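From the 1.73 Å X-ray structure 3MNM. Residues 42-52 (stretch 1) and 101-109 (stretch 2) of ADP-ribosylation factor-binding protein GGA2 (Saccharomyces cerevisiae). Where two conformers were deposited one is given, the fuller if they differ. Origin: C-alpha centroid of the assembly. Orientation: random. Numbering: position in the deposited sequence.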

ATOM      1  N   LEU A  42     -11.205  -4.561  -7.231  1.00 14.17           N
ATOM      2  CA  LEU A  42     -11.472  -4.975  -8.614  1.00 17.35           C
ATOM      3  C   LEU A  42     -12.561  -6.045  -8.687  1.00 19.72           C
ATOM      4  O   LEU A  42     -12.911  -6.521  -9.771  1.00 20.50           O
ATOM      5  CB  LEU A  42     -10.175  -5.477  -9.279  1.00 15.95           C
ATOM      6  CG  LEU A  42      -9.037  -4.458  -9.284  1.00 17.20           C
ATOM      7  CD1 LEU A  42      -7.741  -5.086  -9.804  1.00 16.85           C
ATOM      8  CD2 LEU A  42      -9.385  -3.217 -10.090  1.00 22.96           C
ATOM      9  N   SER A  43     -13.080  -6.441  -7.527  1.00 16.32           N
ATOM     10  CA  SER A  43     -14.131  -7.437  -7.448  1.00 15.51           C
ATOM     11  C   SER A  43     -15.493  -6.737  -7.439  1.00 17.40           C
ATOM     12  O   SER A  43     -15.589  -5.605  -6.993  1.00 15.17           O
ATOM     13  CB  SER A  43     -13.987  -8.259  -6.167  1.00 17.38           C
ATOM     14  OG  SER A  43     -15.032  -9.219  -6.059  1.00 20.50           O
ATOM     15  N   SER A  44     -16.531  -7.393  -7.949  1.00 18.15           N
ATOM     16  CA  SER A  44     -17.882  -6.844  -7.865  0.52 21.22           C
ATOM     17  C   SER A  44     -18.421  -6.997  -6.448  1.00 21.16           C
ATOM     18  O   SER A  44     -19.401  -6.351  -6.067  1.00 22.94           O
ATOM     19  CB  SER A  44     -18.821  -7.535  -8.860  0.52 23.39           C
ATOM     20  OG  SER A  44     -18.972  -8.910  -8.552  0.52 25.64           O
ATOM     21  N   SER A  45     -17.775  -7.863  -5.674  1.00 17.03           N
ATOM     22  CA  SER A  45     -18.184  -8.137  -4.301  0.63 21.81           C
ATOM     23  C   SER A  45     -17.335  -7.332  -3.320  1.00 18.22           C
ATOM     24  O   SER A  45     -16.230  -6.910  -3.646  1.00 14.94           O
ATOM     25  CB  SER A  45     -18.076  -9.635  -4.007  0.63 22.04           C
ATOM     26  OG  SER A  45     -18.946 -10.384  -4.844  0.63 25.84           O
ATOM     27  N   PRO A  46     -17.846  -7.116  -2.099  1.00 14.02           N
ATOM     28  CA  PRO A  46     -17.030  -6.309  -1.182  1.00 12.55           C
ATOM     29  C   PRO A  46     -15.804  -7.028  -0.662  1.00 13.15           C
ATOM     30  O   PRO A  46     -15.809  -8.241  -0.494  1.00 14.16           O
ATOM     31  CB  PRO A  46     -17.968  -6.033   0.001  1.00 14.98           C
ATOM     32  CG  PRO A  46     -19.282  -6.638  -0.348  1.00 23.90           C
ATOM     33  CD  PRO A  46     -19.111  -7.568  -1.495  1.00 19.53           C
ATOM     34  N   ILE A  47     -14.770  -6.247  -0.398  1.00 13.47           N
ATOM     35  CA  ILE A  47     -13.581  -6.739   0.289  1.00 10.42           C
ATOM     36  C   ILE A  47     -13.670  -6.315   1.750  1.00 12.16           C
ATOM     37  O   ILE A  47     -13.971  -5.168   2.040  1.00 14.38           O
ATOM     38  CB  ILE A  47     -12.303  -6.169  -0.337  1.00 16.07           C
ATOM     39  CG1 ILE A  47     -12.032  -6.869  -1.672  1.00 16.36           C
ATOM     40  CG2 ILE A  47     -11.101  -6.351   0.612  1.00 15.86           C
ATOM     41  CD1 ILE A  47     -10.770  -6.371  -2.398  1.00 15.81           C
ATOM     42  N   SER A  48     -13.412  -7.243   2.661  1.00 12.16           N
ATOM     43  CA  SER A  48     -13.482  -6.912   4.088  1.00 15.10           C
ATOM     44  C   SER A  48     -12.244  -7.414   4.815  1.00 13.32           C
ATOM     45  O   SER A  48     -11.424  -8.119   4.229  1.00 13.60           O
ATOM     46  CB  SER A  48     -14.740  -7.529   4.709  1.00 17.18           C
ATOM     47  OG  SER A  48     -14.760  -8.930   4.547  1.00 17.55           O
ATOM     48  N   ASN A  49     -12.128  -7.048   6.090  1.00  9.07           N
ATOM     49  CA  ASN A  49     -11.047  -7.523   6.933  1.00  9.86           C
ATOM     50  C   ASN A  49      -9.672  -7.245   6.320  1.00  9.71           C
ATOM     51  O   ASN A  49      -8.761  -8.031   6.513  1.00 11.52           O
ATOM     52  CB  ASN A  49     -11.202  -9.028   7.179  1.00 10.06           C
ATOM     53  CG  ASN A  49     -12.535  -9.375   7.829  1.00 13.85           C
ATOM     54  OD1 ASN A  49     -13.124  -8.553   8.524  1.00 12.98           O
ATOM     55  ND2 ASN A  49     -12.997 -10.599   7.619  1.00 15.91           N
ATOM     56  N   LEU A  50      -9.519  -6.123   5.616  1.00  8.89           N
ATOM     57  CA  LEU A  50      -8.251  -5.877   4.906  1.00  9.39           C
ATOM     58  C   LEU A  50      -7.165  -5.407   5.874  1.00  9.54           C
ATOM     59  O   LEU A  50      -7.310  -4.392   6.566  1.00 10.58           O
ATOM     60  CB  LEU A  50      -8.443  -4.875   3.741  1.00  9.43           C
ATOM     61  CG  LEU A  50      -7.200  -4.796   2.820  1.00  9.22           C
ATOM     62  CD1 LEU A  50      -7.669  -4.584   1.372  1.00 11.73           C
ATOM     63  CD2 LEU A  50      -6.287  -3.675   3.292  1.00  9.93           C
ATOM     64  N   VAL A  51      -6.058  -6.153   5.897  1.00  9.55           N
ATOM     65  CA  VAL A  51      -4.942  -5.891   6.791  1.00  8.31           C
ATOM     66  C   VAL A  51      -3.691  -5.756   5.926  1.00  9.61           C
ATOM     67  O   VAL A  51      -3.319  -6.696   5.236  1.00 10.32           O
ATOM     68  CB  VAL A  51      -4.774  -7.061   7.782  1.00  9.71           C
ATOM     69  CG1 VAL A  51      -3.556  -6.857   8.661  1.00  9.57           C
ATOM     70  CG2 VAL A  51      -6.036  -7.188   8.663  1.00 11.60           C
ATOM     71  N   PHE A  52      -3.082  -4.575   5.948  1.00  9.52           N
ATOM     72  CA  PHE A  52      -1.902  -4.292   5.118  1.00  8.71           C
ATOM     73  C   PHE A  52      -0.670  -4.113   5.993  1.00 10.57           C
ATOM     74  O   PHE A  52      -0.678  -3.337   6.964  1.00  9.96           O
ATOM     75  CB  PHE A  52      -2.142  -3.009   4.324  1.00 11.17           C
ATOM     76  CG  PHE A  52      -1.041  -2.675   3.347  1.00 10.21           C
ATOM     77  CD1 PHE A  52      -0.303  -1.508   3.497  1.00 11.31           C
ATOM     78  CD2 PHE A  52      -0.787  -3.507   2.260  1.00 11.51           C
ATOM     79  CE1 PHE A  52       0.689  -1.171   2.585  1.00 10.70           C
ATOM     80  CE2 PHE A  52       0.211  -3.184   1.352  1.00 11.70           C
ATOM     81  CZ  PHE A  52       0.945  -2.011   1.510  1.00 10.57           C
ATOM     82  N   TRP A 101       5.810  -5.918   1.299  1.00 13.47           N
ATOM     83  CA  TRP A 101       4.418  -5.671   1.709  1.00  9.95           C
ATOM     84  C   TRP A 101       3.624  -6.971   1.711  1.00 13.61           C
ATOM     85  O   TRP A 101       3.962  -7.938   1.027  1.00 13.30           O
ATOM     86  CB  TRP A 101       3.751  -4.611   0.818  1.00 11.03           C
ATOM     87  CG  TRP A 101       3.700  -5.001  -0.639  1.00 10.88           C
ATOM     88  CD1 TRP A 101       4.621  -4.694  -1.620  1.00 10.91           C
ATOM     89  CD2 TRP A 101       2.688  -5.792  -1.271  1.00  9.90           C
ATOM     90  NE1 TRP A 101       4.227  -5.246  -2.819  1.00 12.66           N
ATOM     91  CE2 TRP A 101       3.044  -5.918  -2.634  1.00 12.24           C
ATOM     92  CE3 TRP A 101       1.505  -6.402  -0.820  1.00 11.68           C
ATOM     93  CZ2 TRP A 101       2.275  -6.650  -3.540  1.00 14.88           C
ATOM     94  CZ3 TRP A 101       0.734  -7.117  -1.730  1.00 12.46           C
ATOM     95  CH2 TRP A 101       1.125  -7.238  -3.076  1.00 14.10           C
ATOM     96  N   LYS A 102       2.561  -6.993   2.505  1.00 12.21           N
ATOM     97  CA  LYS A 102       1.684  -8.141   2.564  1.00 10.69           C
ATOM     98  C   LYS A 102       0.285  -7.603   2.785  1.00 12.55           C
ATOM     99  O   LYS A 102       0.102  -6.640   3.528  1.00 12.93           O
ATOM    100  CB  LYS A 102       2.067  -9.047   3.740  1.00 11.75           C
ATOM    101  CG  LYS A 102       1.161 -10.216   3.917  1.00 17.53           C
ATOM    102  CD  LYS A 102       1.699 -11.157   4.984  1.00 24.96           C
ATOM    103  CE  LYS A 102       0.752 -12.324   5.217  1.00 30.98           C
ATOM    104  NZ  LYS A 102       1.242 -13.236   6.284  1.00 41.12           N
ATOM    105  N   VAL A 103      -0.693  -8.217   2.138  1.00  9.86           N
ATOM    106  CA  VAL A 103      -2.082  -7.870   2.399  1.00  9.83           C
ATOM    107  C   VAL A 103      -2.903  -9.146   2.589  1.00 11.76           C
ATOM    108  O   VAL A 103      -2.724 -10.138   1.879  1.00 11.65           O
ATOM    109  CB  VAL A 103      -2.671  -6.952   1.284  1.00  9.06           C
ATOM    110  CG1 VAL A 103      -2.876  -7.721  -0.019  1.00  9.35           C
ATOM    111  CG2 VAL A 103      -3.986  -6.298   1.753  1.00 10.64           C
ATOM    112  N   ASN A 104      -3.778  -9.126   3.589  1.00  7.87           N
ATOM    113  CA  ASN A 104      -4.710 -10.224   3.831  1.00  7.99           C
ATOM    114  C   ASN A 104      -6.090  -9.604   3.849  1.00  9.87           C
ATOM    115  O   ASN A 104      -6.262  -8.520   4.400  1.00 10.22           O
ATOM    116  CB  ASN A 104      -4.447 -10.870   5.200  1.00 12.03           C
ATOM    117  CG  ASN A 104      -3.185 -11.689   5.219  1.00 12.16           C
ATOM    118  OD1 ASN A 104      -2.097 -11.145   5.383  1.00 14.14           O
ATOM    119  ND2 ASN A 104      -3.316 -13.004   5.028  1.00 13.78           N
ATOM    120  N   TYR A 105      -7.056 -10.264   3.228  1.00  9.76           N
ATOM    121  CA  TYR A 105      -8.413  -9.736   3.199  1.00 14.56           C
ATOM    122  C   TYR A 105      -9.397 -10.848   2.885  1.00 13.79           C
ATOM    123  O   TYR A 105      -9.005 -11.962   2.517  1.00 13.17           O
ATOM    124  CB  TYR A 105      -8.534  -8.597   2.172  1.00 10.49           C
ATOM    125  CG  TYR A 105      -8.198  -9.001   0.752  1.00 11.31           C
ATOM    126  CD1 TYR A 105      -6.889  -8.910   0.278  1.00 12.67           C
ATOM    127  CD2 TYR A 105      -9.184  -9.461  -0.118  1.00 14.06           C
ATOM    128  CE1 TYR A 105      -6.568  -9.279  -1.018  1.00 13.50           C
ATOM    129  CE2 TYR A 105      -8.870  -9.826  -1.427  1.00 17.77           C
ATOM    130  CZ  TYR A 105      -7.562  -9.730  -1.867  1.00 20.60           C
ATOM    131  OH  TYR A 105      -7.243 -10.104  -3.157  1.00 17.14           O
ATOM    132  N   SER A 106     -10.684 -10.550   3.034  1.00 10.83           N
ATOM    133  CA  SER A 106     -11.746 -11.496   2.704  0.70 15.55           C
ATOM    134  C   SER A 106     -12.516 -11.011   1.478  1.00 15.53           C
ATOM    135  O   SER A 106     -12.793  -9.815   1.356  1.00 13.96           O
ATOM    136  CB  SER A 106     -12.724 -11.609   3.886  0.70 14.74           C
ATOM    137  OG  SER A 106     -12.049 -11.754   5.122  0.70 12.33           O
ATOM    138  N   VAL A 107     -12.880 -11.929   0.587  1.00 16.57           N
ATOM    139  CA  VAL A 107     -13.728 -11.600  -0.561  1.00 17.24           C
ATOM    140  C   VAL A 107     -14.454 -12.874  -1.007  1.00 17.90           C
ATOM    141  O   VAL A 107     -13.879 -13.961  -0.983  1.00 22.23           O
ATOM    142  CB  VAL A 107     -12.921 -10.970  -1.731  1.00 22.55           C
ATOM    143  CG1 VAL A 107     -11.933 -11.977  -2.315  1.00 19.88           C
ATOM    144  CG2 VAL A 107     -13.856 -10.449  -2.819  1.00 23.44           C
ATOM    145  N   ASN A 108     -15.729 -12.750  -1.370  1.00 23.53           N
ATOM    146  CA  ASN A 108     -16.522 -13.931  -1.747  1.00 29.41           C
ATOM    147  C   ASN A 108     -16.546 -15.044  -0.683  1.00 31.35           C
ATOM    148  O   ASN A 108     -16.558 -16.230  -1.012  1.00 34.37           O
ATOM    149  CB  ASN A 108     -16.014 -14.515  -3.071  1.00 31.67           C
ATOM    150  CG  ASN A 108     -16.028 -13.508  -4.206  1.00 30.87           C
ATOM    151  OD1 ASN A 108     -17.046 -12.873  -4.474  1.00 37.93           O
ATOM    152  ND2 ASN A 108     -14.897 -13.375  -4.894  1.00 35.13           N
ATOM    153  N   SER A 109     -16.548 -14.664   0.590  1.00 24.90           N
ATOM    154  CA  SER A 109     -16.447 -15.624   1.693  1.00 27.00           C
ATOM    155  C   SER A 109     -15.257 -16.589   1.595  1.00 31.66           C
ATOM    156  O   SER A 109     -15.339 -17.741   2.034  1.00 33.11           O
ATOM    157  CB  SER A 109     -17.760 -16.399   1.878  1.00 37.86           C
ATOM    158  OG  SER A 109     -18.790 -15.547   2.355  1.00 45.00           O
TER
HETATM  159  O   HOH W   1     -16.122  -9.464   2.085  1.00 17.75           O
HETATM  160  O   HOH W   2     -17.362 -10.482  -0.975  1.00 22.84           O
HETATM  161  O   HOH W   3      -1.291  -8.692   6.393  1.00 13.84           O

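Two segments far apart in sequence lie side by side as antiparallel strands. Strand 50-52 runs at 179° to strand 101-107, and the contact between the two stretches buries 662 Å². F52, S106 and Y105 have the most covered surface.

S106 joins backbone and side-chain bonding in one place. It forms a hydrogen-bonded pair with S48: S48 N donates to S106 O at 2.9 Å, and S106 N donates to S48 O at 2.8 Å. Both bonds are nearly straight. S106 O also receives a CA-H contact from I47 CA at 3.3 Å. The side chain adds a further link, since N49 ND2 donates to S106 OG at 2.9 Å. The small side chain lies close to S48 on the same face, S106 CB 3.4 Å from S48 OG.

Next to this pair the register shifts by one residue, a beta bulge, and the chain turns a corner at N49. Regular pairing resumes at V51 and N104. V51 N donates to N104 O at 2.8 Å, and N104 N donates to V51 O at 3.0 Å. Water 3 donates to both V51 O (3.1 Å) and N104 OD1 (2.8 Å), so the asparagine side chain is tied to the strand opposite through solvent.

Y105 sits at the bulge. Its side chain meets I47 and L50, before and after the corner. Y105 CD2 lies 3.7 Å from I47 CG2, and Y105 CB lies 4.0 Å from L50 CB. The ring lies against I47 CG2, while its hydroxyl is hydrogen-bonded elsewhere in the structure. L50 also reaches V103, with L50 CG 3.7 Å from V103 CG2.

F52 covers the largest area. F52 CA makes a CA-H...O contact with K102 O at 3.5 Å. Its side chain shares a face with V103, and the end of the ring comes nearer to stretch 2. V103 CB meets the ring edge, 4.0 Å from F52 CD2. F52 CE2 reaches W101 CB at 3.9 Å. The end of the W101 indole leads away, but W101 CE3 is still 4.1 Å from F52 CE2. All three are buried, which suits their largely apolar side chains.

At the other end the contact becomes more polar. V107 is buried, with its CG2 4.2 Å from I47 CG1 and 3.7 Å from S43 OG. S43 OG accepts a bond from S45 N at 3.1 Å, which braces the loop. Water 2 donates to P46 O and accepts from N108 N, both at 2.8 Å, bridging the stretches beyond the last strand pair.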